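Local coordinates for putative uncharacterized protein PH0242 (Pyrococcus horikoshii, PDB 3VU1), which is the C-terminal globular domain of an archaeal oligosaccharyltransferase of the AglB type, modelled with a bound calcium ion, at residues 442-446 with 447-451. Residues are numbered along the deposited sequence; the frame is centred on the assembly and turned at random.
Sequences AEMPK and NAISS
M444 and I449 touch across the bend that joins strand 434-443 to helix 448-460, with M444 CE 4.4 Å from I449 CG1. M444 bends at all three torsions, which turns its terminal methyl toward I449 although the side chain does not set out that way. A second apolar pair, P445 CB to A448 CB at 4.4 Å, brackets the turn. Both M444 and I449 are buried: V471 touches each of them, L391 adds to M444, and A393, F395 and I469 add to I449, while I422 of strand 412-431 touches both P445 and A448.

The backbone from P445 to A448 forms a type II beta turn. K446 and N447 are its central residues, the positive phi (77°) falling on the asparagine. The closing bond, A448 N to P445 O, is weak at 3.5 Å, although its N-H...O angle of 160° is fairly straight. From there the chain enters the helix, where E369 accepts hydrogen bonds through OE1 from the I449 backbone N and through OE2 from S450 OG.

The outer side faces solvent instead. K446 and N447 are exposed and, within this stretch, meet mainly each other as neighbours in sequence; their side chains pass at a slant, K446 CG lying 3.4 Å from N447 ND2. With CG set between its backbone N and carbonyl carbon (chi1 65°), the lysine then bends at each later torsion.

Apolar contacts therefore pack the inner side of this strand-to-helix junction in the Peripheral 2 region, while its turn bond is weak. The two bonds to E369 bring a carboxylate to the start of the helix, where its negative charge would probably be favoured by the helix dipole.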
# COMPACT_ATOMS: atom_id res chain seq x y z
N ALA A 442 -25.59 -22.64 -1.08
CA ALA A 442 -24.14 -22.67 -1.23
C ALA A 442 -23.54 -24.08 -1.14
O ALA A 442 -23.78 -24.80 -0.18
CB ALA A 442 -23.49 -21.75 -0.21
N GLU A 443 -22.73 -24.42 -2.14
CA GLU A 443 -22.07 -25.73 -2.20
C GLU A 443 -20.53 -25.58 -2.19
O GLU A 443 -19.93 -25.07 -3.14
CB GLU A 443 -22.51 -26.40 -3.50
CG GLU A 443 -22.94 -27.86 -3.44
CD GLU A 443 -23.73 -28.24 -4.70
OE1 GLU A 443 -24.95 -28.53 -4.60
OE2 GLU A 443 -23.15 -28.21 -5.81
N MET A 444 -19.89 -26.03 -1.13
CA MET A 444 -18.43 -26.13 -1.14
C MET A 444 -18.02 -27.46 -1.77
O MET A 444 -18.38 -28.53 -1.27
CB MET A 444 -17.85 -26.06 0.28
CG MET A 444 -17.69 -24.66 0.85
SD MET A 444 -16.32 -23.72 0.14
CE MET A 444 -14.86 -24.51 0.80
N PRO A 445 -17.26 -27.40 -2.88
CA PRO A 445 -16.69 -28.64 -3.39
C PRO A 445 -15.79 -29.23 -2.33
O PRO A 445 -15.03 -28.50 -1.72
CB PRO A 445 -15.84 -28.18 -4.57
CG PRO A 445 -16.38 -26.85 -4.94
CD PRO A 445 -16.85 -26.23 -3.67
N LYS A 446 -15.88 -30.53 -2.08
CA LYS A 446 -14.88 -31.17 -1.22
C LYS A 446 -13.52 -31.10 -1.93
O LYS A 446 -13.46 -31.08 -3.17
CB LYS A 446 -15.32 -32.61 -0.82
CG LYS A 446 -15.44 -33.70 -1.91
CD LYS A 446 -15.99 -33.27 -3.29
CE LYS A 446 -17.48 -32.95 -3.35
NZ LYS A 446 -18.37 -34.12 -3.60
N ASN A 447 -12.43 -30.99 -1.17
CA ASN A 447 -11.09 -30.85 -1.79
C ASN A 447 -10.70 -29.47 -2.35
O ASN A 447 -9.56 -29.31 -2.83
CB ASN A 447 -10.87 -31.89 -2.90
CG ASN A 447 -11.22 -33.29 -2.48
OD1 ASN A 447 -10.60 -33.85 -1.57
ND2 ASN A 447 -12.24 -33.86 -3.13
N ALA A 448 -11.60 -28.48 -2.33
CA ALA A 448 -11.24 -27.13 -2.79
C ALA A 448 -9.99 -26.59 -2.06
O ALA A 448 -9.03 -26.15 -2.70
CB ALA A 448 -12.41 -26.18 -2.67
N ILE A 449 -10.01 -26.67 -0.74
CA ILE A 449 -8.94 -26.23 0.12
C ILE A 449 -7.80 -27.26 0.13
O ILE A 449 -6.66 -26.94 -0.22
CB ILE A 449 -9.48 -25.95 1.56
CG1 ILE A 449 -10.57 -24.87 1.54
CG2 ILE A 449 -8.38 -25.59 2.55
CD1 ILE A 449 -10.24 -23.62 0.73
N SER A 450 -8.11 -28.50 0.51
CA SER A 450 -7.10 -29.57 0.65
C SER A 450 -6.28 -29.76 -0.61
O SER A 450 -5.07 -29.99 -0.55
CB SER A 450 -7.79 -30.88 0.98
OG SER A 450 -8.32 -30.83 2.29
N SER A 451 -6.96 -29.68 -1.74
CA SER A 451 -6.34 -29.78 -3.04
C SER A 451 -5.16 -28.80 -3.15
O SER A 451 -4.01 -29.22 -3.41
CB SER A 451 -7.39 -29.49 -4.08
OG SER A 451 -6.80 -29.12 -5.29